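Local coordinates for crystal protein (Bacillus thuringiensis serovar dakota, PDB 2ZTB) that is a parasporal toxin that recognizes cancer cells and probably acts on their membranes as a pore former of the aerolysin type, at residues 63-72 against 120-130; 101-112 against 147-158. One frame throughout, in Å; residues are numbered along the deposited sequence.

In the fold
Both interactions involve the neighbourhood of the hairpin made by strands 126-132 and 136-142. Interaction 1, near the middle of the elongated chain and partly buried, lays the first hairpin arm and the loop before it against strand 61-90 through side chains, with greasy contacts along its middle and polar ones where Y70, K130 and N72 lie. Interaction 2 lies mostly on the surface and joins strands 96-116 and 147-164, the two long strands between which the hairpin is inserted in sequence; there backbone hydrogen bonds do the work and one face is a carpet of serine and threonine. The two meet where I128 CG1 packs on V112 CG2, 4.2 Å away.

Interaction 1 (63-72 against 120-130)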
loop_
_atom_site.group_PDB
_atom_site.type_symbol
_atom_site.label_atom_id
_atom_site.label_comp_id
_atom_site.label_asym_id
_atom_site.label_seq_id
_atom_site.Cartn_x
_atom_site.Cartn_y
_atom_site.Cartn_z
ATOM N N LYS A 63 12.779 14.459 -1.269
ATOM C CA LYS A 63 12.183 13.348 -1.994
ATOM C C LYS A 63 10.667 13.602 -2.078
ATOM O O LYS A 63 10.068 14.203 -1.174
ATOM C CB LYS A 63 12.497 12.016 -1.301
ATOM C CG LYS A 63 12.208 11.964 0.203
ATOM C CD LYS A 63 12.332 10.522 0.699
ATOM C CE LYS A 63 11.841 10.350 2.116
ATOM N NZ LYS A 63 12.698 10.920 3.194
ATOM N N ASN A 64 10.072 13.172 -3.189
ATOM C CA ASN A 64 8.690 13.478 -3.527
ATOM C C ASN A 64 8.020 12.225 -4.062
ATOM O O ASN A 64 8.649 11.440 -4.761
ATOM C CB ASN A 64 8.604 14.541 -4.633
ATOM C CG ASN A 64 9.423 15.792 -4.338
ATOM O OD1 ASN A 64 10.633 15.846 -4.597
ATOM N ND2 ASN A 64 8.764 16.808 -3.824
ATOM N N VAL A 65 6.734 12.072 -3.757
ATOM C CA VAL A 65 5.890 11.074 -4.402
ATOM C C VAL A 65 4.990 11.844 -5.359
ATOM O O VAL A 65 4.412 12.866 -4.995
ATOM C CB VAL A 65 5.057 10.256 -3.365
ATOM C CG1 VAL A 65 4.223 9.171 -4.047
ATOM C CG2 VAL A 65 5.969 9.634 -2.299
ATOM N N GLY A 66 4.911 11.386 -6.600
ATOM C CA GLY A 66 4.045 12.027 -7.582
ATOM C C GLY A 66 2.639 11.454 -7.494
ATOM O O GLY A 66 2.265 10.813 -6.503
ATOM N N THR A 67 1.863 11.676 -8.545
ATOM C CA THR A 67 0.482 11.244 -8.601
ATOM C C THR A 67 0.444 9.733 -8.758
ATOM O O THR A 67 1.141 9.169 -9.612
ATOM C CB THR A 67 -0.251 11.932 -9.768
ATOM O OG1 THR A 67 0.041 13.336 -9.736
ATOM C CG2 THR A 67 -1.758 11.730 -9.678
ATOM N N VAL A 68 -0.363 9.103 -7.903
ATOM C CA VAL A 68 -0.611 7.672 -7.906
ATOM C C VAL A 68 -1.474 7.298 -9.107
ATOM O O VAL A 68 -2.545 7.871 -9.297
ATOM C CB VAL A 68 -1.326 7.235 -6.589
ATOM C CG1 VAL A 68 -1.603 5.719 -6.577
ATOM C CG2 VAL A 68 -0.499 7.636 -5.363
ATOM N N GLN A 69 -1.003 6.361 -9.927
ATOM C CA GLN A 69 -1.815 5.831 -11.023
ATOM C C GLN A 69 -2.243 4.417 -10.685
ATOM O O GLN A 69 -1.430 3.615 -10.228
ATOM C CB GLN A 69 -1.064 5.843 -12.358
ATOM C CG GLN A 69 -0.309 7.148 -12.683
ATOM C CD GLN A 69 -1.198 8.293 -13.162
ATOM O OE1 GLN A 69 -0.744 9.438 -13.252
ATOM N NE2 GLN A 69 -2.454 7.993 -13.484
ATOM N N TYR A 70 -3.519 4.124 -10.904
ATOM C CA TYR A 70 -4.099 2.824 -10.590
ATOM C C TYR A 70 -4.338 2.017 -11.858
ATOM O O TYR A 70 -4.683 2.567 -12.907
ATOM C CB TYR A 70 -5.429 2.994 -9.856
ATOM C CG TYR A 70 -5.344 3.709 -8.527
ATOM C CD1 TYR A 70 -5.293 5.108 -8.460
ATOM C CD2 TYR A 70 -5.323 2.989 -7.335
ATOM C CE1 TYR A 70 -5.218 5.765 -7.237
ATOM C CE2 TYR A 70 -5.246 3.633 -6.112
ATOM C CZ TYR A 70 -5.199 5.014 -6.070
ATOM O OH TYR A 70 -5.140 5.644 -4.855
ATOM N N VAL A 71 -4.149 0.707 -11.757
ATOM C CA VAL A 71 -4.436 -0.210 -12.856
ATOM C C VAL A 71 -5.212 -1.375 -12.278
ATOM O O VAL A 71 -4.722 -2.066 -11.386
ATOM C CB VAL A 71 -3.145 -0.731 -13.554
ATOM C CG1 VAL A 71 -3.495 -1.609 -14.750
ATOM C CG2 VAL A 71 -2.264 0.422 -13.998
ATOM N N ASN A 72 -6.429 -1.565 -12.777
ATOM C CA ASN A 72 -7.282 -2.689 -12.408
ATOM C C ASN A 72 -6.673 -4.042 -12.759
ATOM O O ASN A 72 -6.157 -4.240 -13.860
ATOM C CB ASN A 72 -8.634 -2.578 -13.121
ATOM C CG ASN A 72 -9.672 -1.801 -12.323
ATOM O OD1 ASN A 72 -9.635 -1.764 -11.093
ATOM N ND2 ASN A 72 -10.624 -1.196 -13.034
ATOM N N PHE A 120 13.188 3.713 -0.134
ATOM C CA PHE A 120 12.955 5.020 0.444
ATOM C C PHE A 120 12.274 4.907 1.802
ATOM O O PHE A 120 11.579 3.923 2.076
ATOM C CB PHE A 120 12.110 5.874 -0.500
ATOM C CG PHE A 120 12.858 6.349 -1.712
ATOM C CD1 PHE A 120 12.807 5.628 -2.899
ATOM C CD2 PHE A 120 13.635 7.505 -1.653
ATOM C CE1 PHE A 120 13.515 6.070 -4.030
ATOM C CE2 PHE A 120 14.351 7.955 -2.772
ATOM C CZ PHE A 120 14.283 7.242 -3.964
ATOM N N LYS A 121 12.506 5.893 2.661
ATOM C CA LYS A 121 11.927 5.887 4.001
ATOM C C LYS A 121 11.040 7.112 4.176
ATOM O O LYS A 121 11.432 8.078 4.803
ATOM C CB LYS A 121 13.033 5.853 5.071
ATOM C CG LYS A 121 14.042 4.720 4.901
ATOM C CD LYS A 121 15.077 4.707 6.020
ATOM C CE LYS A 121 16.011 3.518 5.891
ATOM N NZ LYS A 121 16.822 3.616 4.634
ATOM N N PHE A 122 9.855 7.071 3.587
ATOM C CA PHE A 122 8.854 8.124 3.765
ATOM C C PHE A 122 8.114 8.023 5.077
ATOM O O PHE A 122 7.722 6.937 5.504
ATOM C CB PHE A 122 7.853 8.118 2.627
ATOM C CG PHE A 122 8.418 8.608 1.328
ATOM C CD1 PHE A 122 8.952 7.719 0.413
ATOM C CD2 PHE A 122 8.405 9.968 1.021
ATOM C CE1 PHE A 122 9.458 8.169 -0.795
ATOM C CE2 PHE A 122 8.917 10.428 -0.185
ATOM C CZ PHE A 122 9.452 9.524 -1.093
ATOM N N THR A 123 7.928 9.188 5.689
ATOM C CA THR A 123 7.285 9.359 6.978
ATOM C C THR A 123 5.809 9.726 6.799
ATOM O O THR A 123 4.958 9.299 7.585
ATOM C CB THR A 123 8.045 10.442 7.797
ATOM O OG1 THR A 123 9.138 9.824 8.486
ATOM C CG2 THR A 123 7.156 11.153 8.813
ATOM N N SER A 124 5.505 10.497 5.756
ATOM C CA SER A 124 4.126 10.940 5.539
ATOM C C SER A 124 3.234 9.864 4.948
ATOM O O SER A 124 3.630 9.126 4.052
ATOM C CB SER A 124 4.042 12.242 4.728
ATOM O OG SER A 124 5.183 12.475 3.934
ATOM N N LYS A 125 2.021 9.780 5.474
ATOM C CA LYS A 125 1.071 8.766 5.046
ATOM C C LYS A 125 0.698 8.982 3.586
ATOM O O LYS A 125 0.638 10.116 3.109
ATOM C CB LYS A 125 -0.173 8.806 5.926
ATOM C CG LYS A 125 0.099 8.638 7.417
ATOM C CD LYS A 125 0.341 7.188 7.821
ATOM C CE LYS A 125 0.522 7.105 9.331
ATOM N NZ LYS A 125 0.240 5.752 9.874
ATOM N N LEU A 126 0.473 7.884 2.878
ATOM C CA LEU A 126 0.037 7.939 1.498
ATOM C C LEU A 126 -1.475 7.688 1.427
ATOM O O LEU A 126 -1.985 6.724 2.011
ATOM C CB LEU A 126 0.801 6.900 0.680
ATOM C CG LEU A 126 0.430 6.712 -0.791
ATOM C CD1 LEU A 126 0.935 7.872 -1.613
ATOM C CD2 LEU A 126 0.976 5.384 -1.317
ATOM N N SER A 127 -2.184 8.558 0.718
ATOM C CA SER A 127 -3.618 8.394 0.515
ATOM C C SER A 127 -3.900 7.502 -0.688
ATOM O O SER A 127 -3.449 7.778 -1.811
ATOM C CB SER A 127 -4.311 9.743 0.372
ATOM O OG SER A 127 -4.162 10.505 1.558
ATOM N N ILE A 128 -4.624 6.417 -0.418
ATOM C CA ILE A 128 -5.038 5.457 -1.433
ATOM C C ILE A 128 -6.572 5.376 -1.422
ATOM O O ILE A 128 -7.199 5.126 -0.382
ATOM C CB ILE A 128 -4.365 4.047 -1.221
ATOM C CG1 ILE A 128 -2.838 4.123 -1.427
ATOM C CG2 ILE A 128 -4.974 2.979 -2.128
ATOM C CD1 ILE A 128 -2.391 4.606 -2.836
ATOM N N LYS A 129 -7.164 5.627 -2.587
ATOM C CA LYS A 129 -8.604 5.550 -2.768
ATOM C C LYS A 129 -8.930 4.812 -4.056
ATOM O O LYS A 129 -8.412 5.148 -5.119
ATOM C CB LYS A 129 -9.211 6.948 -2.798
ATOM C CG LYS A 129 -9.260 7.635 -1.438
ATOM C CD LYS A 129 -9.446 9.145 -1.551
ATOM C CE LYS A 129 -10.333 9.684 -0.422
ATOM N NZ LYS A 129 -11.625 8.936 -0.342
ATOM N N LYS A 130 -9.795 3.811 -3.958
ATOM C CA LYS A 130 -10.225 3.050 -5.124
ATOM C C LYS A 130 -11.702 2.687 -5.016
ATOM O O LYS A 130 -12.148 2.178 -3.984
ATOM C CB LYS A 130 -9.351 1.794 -5.282
ATOM C CG LYS A 130 -9.814 0.783 -6.325
ATOM C CD LYS A 130 -9.561 1.261 -7.737
ATOM C CE LYS A 130 -10.383 0.443 -8.723
ATOM N NZ LYS A 130 -9.953 0.703 -10.125
HETATM O O HOH W 1 -4.651 8.240 -4.862
#
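Strand 126-130, whose I128 meets V68 and Y70 and whose K130 meets N72, passes strand 69-72 at an axis distance of 9.3 Å and an angle of 36°, so the two are layered face to face by side chains and not paired through their backbones. It is the first arm of a β-hairpin completed by strand 136-142; in aerolysin-type toxins a hairpin lying on the long sheets like this is thought to become the membrane-spanning part of the pore, a role consistent with this one. Ahead of the strand, the F122 ring is held between two aliphatic groups. K63 CD sits over one face, 3.7 Å from the F122 ring centroid, and V65 CG2 over the other, 3.9 Å from that centroid. K63 reaches it because its CG stands between the backbone N and the carbonyl carbon (chi1 50°), and its chain slides past F122 in the opposite direction to deliver NZ to E6, E12 and the carbonyl of Y7. Further along, the two branches of V68 divide their partners: CG2 meets L126 CD1 at 4.0 Å, while CG1 meets I128 CD1 at 4.0 Å and also lies over a face of the Y70 ring. I128 CG2 comes to that ring at its edge, near the plane. The phenol oxygen is gripped from two directions, accepting the backbone N-H of K129 (K129 N to Y70 OH 3.0 Å) and bonding to a water in the ring plane, 2.6 Å from Y70 OH, which makes a weak bond to the S127 carbonyl. At the exposed end K130 NZ donates to N72 OD1 over 2.7 Å, coming from above the amide, 42° out of the carbonyl plane.

Interaction 2 (101-112 against 147-158); sequences TITGSFTNTSTV and SETTTETITVSK. With EDO (1,2-ethanediol), chain F; EDO (1,2-ethanediol), chain G.
I154 meets F106 at the root of its ring: I154 CG2 rests 3.6 Å from F106 CB and stands oblique to the phenyl plane. The ring itself leans away from strand 147-158, because CG is anti to the backbone N (chi1 -173°), and packs on L83 and I178 of strands 61-90 and 168-199. The neighbouring flat group, the N108 amide, has its OD1 buried without a polar partner in the model; the I154 methyl CG2 lies 4.2 Å from N108 OD1. Behind these side chains runs a long antiparallel pair at 158°, part of the extended twisted sheet characteristic of aerolysin-type toxins. Its six hydrogen-bonded pairs, from I102 with K158 to V112 with E148, each carry two N-H to O=C bonds; the longest is E152 N to N108 O at 3.2 Å. On the face opposite F106 every side chain is serine or threonine. Two non-hydrogen-bonded pairs are joined there through hydroxyls, T103 OG1 to S157 OG at 2.8 Å and T111 OG1 to T149 OG1 at 2.8 Å, while T107 CG2 packs on T151 CB at 3.8 Å. An ethanediol, probably from the crystallisation liquor, donates its O2 to T155 O at 3.0 Å; a second one accepts the backbone N-H of T103, with T103 N 3.0 Å from its O1.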
loop_
_atom_site.group_PDB
_atom_site.type_symbol
_atom_site.label_atom_id
_atom_site.label_comp_id
_atom_site.label_asym_id
_atom_site.label_seq_id
_atom_site.Cartn_x
_atom_site.Cartn_y
_atom_site.Cartn_z
ATOM N N THR A 101 -35.996 -19.028 9.046
ATOM C CA THR A 101 -35.021 -18.017 8.724
ATOM C C THR A 101 -33.621 -18.628 8.834
ATOM O O THR A 101 -33.272 -19.216 9.846
ATOM C CB THR A 101 -35.160 -16.782 9.650
ATOM O OG1 THR A 101 -36.453 -16.187 9.461
ATOM C CG2 THR A 101 -34.084 -15.749 9.339
ATOM N N ILE A 102 -32.846 -18.504 7.763
ATOM C CA ILE A 102 -31.466 -18.957 7.729
ATOM C C ILE A 102 -30.551 -17.703 7.706
ATOM O O ILE A 102 -30.811 -16.756 6.971
ATOM C CB ILE A 102 -31.213 -19.984 6.544
ATOM C CG1 ILE A 102 -29.777 -20.521 6.567
ATOM C CG2 ILE A 102 -31.467 -19.362 5.152
ATOM C CD1 ILE A 102 -29.602 -21.905 5.886
ATOM N N THR A 103 -29.515 -17.703 8.545
ATOM C CA THR A 103 -28.670 -16.541 8.779
ATOM C C THR A 103 -27.204 -16.910 8.648
ATOM O O THR A 103 -26.769 -17.934 9.167
ATOM C CB THR A 103 -28.925 -15.908 10.180
ATOM O OG1 THR A 103 -30.322 -15.669 10.358
ATOM C CG2 THR A 103 -28.196 -14.568 10.328
ATOM N N GLY A 104 -26.455 -16.070 7.928
ATOM C CA GLY A 104 -25.007 -16.181 7.823
ATOM C C GLY A 104 -24.352 -14.821 8.005
ATOM O O GLY A 104 -25.001 -13.786 7.871
ATOM N N SER A 105 -23.062 -14.820 8.346
ATOM C CA SER A 105 -22.273 -13.598 8.259
ATOM C C SER A 105 -20.933 -13.797 7.589
ATOM O O SER A 105 -20.330 -14.869 7.646
ATOM C CB SER A 105 -22.111 -12.883 9.599
ATOM O OG SER A 105 -21.568 -13.735 10.569
ATOM N N PHE A 106 -20.498 -12.734 6.932
ATOM C CA PHE A 106 -19.303 -12.732 6.147
ATOM C C PHE A 106 -18.556 -11.471 6.546
ATOM O O PHE A 106 -19.162 -10.409 6.709
ATOM C CB PHE A 106 -19.691 -12.691 4.671
ATOM C CG PHE A 106 -18.540 -12.848 3.723
ATOM C CD1 PHE A 106 -18.222 -14.087 3.212
ATOM C CD2 PHE A 106 -17.803 -11.741 3.313
ATOM C CE1 PHE A 106 -17.193 -14.224 2.322
ATOM C CE2 PHE A 106 -16.770 -11.871 2.417
ATOM C CZ PHE A 106 -16.461 -13.106 1.924
ATOM N N THR A 107 -17.249 -11.598 6.742
ATOM C CA THR A 107 -16.431 -10.459 7.083
ATOM C C THR A 107 -15.667 -10.003 5.839
ATOM O O THR A 107 -14.785 -10.720 5.332
ATOM C CB THR A 107 -15.511 -10.771 8.284
ATOM O OG1 THR A 107 -16.332 -11.121 9.398
ATOM C CG2 THR A 107 -14.662 -9.569 8.658
ATOM N N ASN A 108 -16.058 -8.831 5.329
ATOM C CA ASN A 108 -15.400 -8.221 4.174
ATOM C C ASN A 108 -14.054 -7.699 4.614
ATOM O O ASN A 108 -13.941 -7.148 5.703
ATOM C CB ASN A 108 -16.212 -7.036 3.613
ATOM C CG ASN A 108 -17.585 -7.431 3.092
ATOM O OD1 ASN A 108 -17.855 -8.585 2.741
ATOM N ND2 ASN A 108 -18.460 -6.449 3.012
ATOM N N THR A 109 -13.031 -7.882 3.784
ATOM C CA THR A 109 -11.730 -7.254 4.051
ATOM C C THR A 109 -11.315 -6.305 2.934
ATOM O O THR A 109 -11.577 -6.557 1.749
ATOM C CB THR A 109 -10.606 -8.291 4.298
ATOM O OG1 THR A 109 -10.531 -9.195 3.193
ATOM C CG2 THR A 109 -10.852 -9.076 5.577
ATOM N N SER A 110 -10.668 -5.213 3.331
ATOM C CA SER A 110 -9.979 -4.302 2.405
ATOM C C SER A 110 -8.526 -4.206 2.821
ATOM O O SER A 110 -8.239 -3.857 3.962
ATOM C CB SER A 110 -10.594 -2.904 2.444
ATOM O OG SER A 110 -12.001 -2.968 2.330
ATOM N N THR A 111 -7.620 -4.524 1.900
ATOM C CA THR A 111 -6.182 -4.563 2.187
ATOM C C THR A 111 -5.390 -3.576 1.298
ATOM O O THR A 111 -5.602 -3.518 0.086
ATOM C CB THR A 111 -5.648 -6.001 2.057
ATOM O OG1 THR A 111 -6.363 -6.849 2.969
ATOM C CG2 THR A 111 -4.119 -6.094 2.364
ATOM N N VAL A 112 -4.518 -2.773 1.913
ATOM C CA VAL A 112 -3.509 -1.992 1.161
ATOM C C VAL A 112 -2.087 -2.532 1.455
ATOM O O VAL A 112 -1.798 -3.014 2.559
ATOM C CB VAL A 112 -3.634 -0.452 1.425
ATOM C CG1 VAL A 112 -3.178 -0.084 2.841
ATOM C CG2 VAL A 112 -2.883 0.372 0.364
ATOM N N SER A 147 1.646 -2.978 5.199
ATOM C CA SER A 147 0.356 -3.558 4.817
ATOM C C SER A 147 -0.672 -3.317 5.905
ATOM O O SER A 147 -0.352 -3.406 7.081
ATOM C CB SER A 147 0.481 -5.073 4.555
ATOM O OG SER A 147 1.399 -5.318 3.499
ATOM N N GLU A 148 -1.908 -3.022 5.501
ATOM C CA GLU A 148 -3.038 -2.845 6.425
ATOM C C GLU A 148 -4.283 -3.482 5.849
ATOM O O GLU A 148 -4.554 -3.328 4.657
ATOM C CB GLU A 148 -3.383 -1.370 6.613
ATOM C CG GLU A 148 -2.342 -0.502 7.234
ATOM C CD GLU A 148 -2.764 0.949 7.231
ATOM O OE1 GLU A 148 -3.750 1.289 7.909
ATOM O OE2 GLU A 148 -2.114 1.747 6.543
ATOM N N THR A 149 -5.062 -4.122 6.723
ATOM C CA THR A 149 -6.387 -4.641 6.395
ATOM C C THR A 149 -7.430 -4.045 7.345
ATOM O O THR A 149 -7.229 -4.032 8.559
ATOM C CB THR A 149 -6.408 -6.203 6.501
ATOM O OG1 THR A 149 -5.431 -6.733 5.606
ATOM C CG2 THR A 149 -7.770 -6.785 6.148
ATOM N N THR A 150 -8.530 -3.543 6.788
ATOM C CA THR A 150 -9.692 -3.136 7.591
ATOM C C THR A 150 -10.861 -4.082 7.314
ATOM O O THR A 150 -10.913 -4.719 6.269
ATOM C CB THR A 150 -10.102 -1.663 7.334
ATOM O OG1 THR A 150 -10.251 -1.432 5.922
ATOM C CG2 THR A 150 -9.039 -0.694 7.896
ATOM N N THR A 151 -11.781 -4.206 8.264
ATOM C CA THR A 151 -12.879 -5.155 8.114
ATOM C C THR A 151 -14.244 -4.486 8.307
ATOM O O THR A 151 -14.345 -3.449 8.974
ATOM C CB THR A 151 -12.730 -6.372 9.085
ATOM O OG1 THR A 151 -12.793 -5.930 10.449
ATOM C CG2 THR A 151 -11.397 -7.091 8.861
ATOM N N GLU A 152 -15.270 -5.077 7.691
ATOM C CA GLU A 152 -16.676 -4.743 7.947
ATOM C C GLU A 152 -17.501 -6.038 7.897
ATOM O O GLU A 152 -17.190 -6.940 7.133
ATOM C CB GLU A 152 -17.224 -3.709 6.941
ATOM C CG GLU A 152 -16.525 -2.299 6.885
ATOM C CD GLU A 152 -16.567 -1.442 8.188
ATOM O OE1 GLU A 152 -17.088 -1.876 9.244
ATOM O OE2 GLU A 152 -16.033 -0.299 8.151
ATOM N N THR A 153 -18.548 -6.125 8.707
ATOM C CA THR A 153 -19.356 -7.344 8.824
ATOM C C THR A 153 -20.685 -7.251 8.050
ATOM O O THR A 153 -21.429 -6.291 8.253
ATOM C CB THR A 153 -19.727 -7.576 10.308
ATOM O OG1 THR A 153 -18.610 -7.253 11.148
ATOM C CG2 THR A 153 -20.197 -9.020 10.550
ATOM N N ILE A 154 -20.980 -8.236 7.192
ATOM C CA ILE A 154 -22.302 -8.358 6.556
ATOM C C ILE A 154 -23.043 -9.559 7.111
ATOM O O ILE A 154 -22.550 -10.680 7.005
ATOM C CB ILE A 154 -22.283 -8.412 4.972
ATOM C CG1 ILE A 154 -23.709 -8.554 4.399
ATOM C CG2 ILE A 154 -21.517 -9.586 4.443
ATOM C CD1 ILE A 154 -23.867 -8.162 2.881
ATOM N N THR A 155 -24.206 -9.311 7.719
ATOM C CA THR A 155 -25.104 -10.360 8.192
ATOM C C THR A 155 -26.273 -10.441 7.209
ATOM O O THR A 155 -26.893 -9.422 6.885
ATOM C CB THR A 155 -25.631 -10.070 9.638
ATOM O OG1 THR A 155 -24.519 -9.898 10.519
ATOM C CG2 THR A 155 -26.428 -11.201 10.160
ATOM N N VAL A 156 -26.559 -11.649 6.730
ATOM C CA VAL A 156 -27.647 -11.866 5.779
ATOM C C VAL A 156 -28.599 -12.940 6.299
ATOM O O VAL A 156 -28.185 -14.078 6.536
ATOM C CB VAL A 156 -27.119 -12.249 4.344
ATOM C CG1 VAL A 156 -28.273 -12.541 3.383
ATOM C CG2 VAL A 156 -26.243 -11.157 3.777
ATOM N N SER A 157 -29.859 -12.556 6.499
ATOM C CA SER A 157 -30.925 -13.489 6.826
ATOM C C SER A 157 -31.890 -13.643 5.659
ATOM O O SER A 157 -32.191 -12.678 4.964
ATOM C CB SER A 157 -31.726 -12.993 8.034
ATOM O OG SER A 157 -30.986 -13.160 9.223
ATOM N N LYS A 158 -32.387 -14.860 5.468
ATOM C CA LYS A 158 -33.403 -15.131 4.469
ATOM C C LYS A 158 -34.477 -16.031 5.045
ATOM O O LYS A 158 -34.175 -17.065 5.645
ATOM C CB LYS A 158 -32.788 -15.719 3.190
ATOM C CG LYS A 158 -31.905 -14.722 2.424
ATOM C CD LYS A 158 -31.625 -15.104 0.977
ATOM C CE LYS A 158 -32.878 -15.018 0.111
ATOM N NZ LYS A 158 -32.666 -15.679 -1.215
HETATM C C1 EDO F . -30.136 -10.112 10.703
HETATM O O1 EDO F . -29.718 -11.239 9.918
HETATM C C2 EDO F . -29.669 -8.864 9.971
HETATM O O2 EDO F . -29.279 -9.277 8.656
HETATM C C1 EDO G . -29.131 -19.969 11.716
HETATM O O1 EDO G . -29.052 -20.102 10.289
HETATM C C2 EDO G . -27.833 -20.473 12.339
HETATM O O2 EDO G . -27.687 -20.008 13.690
#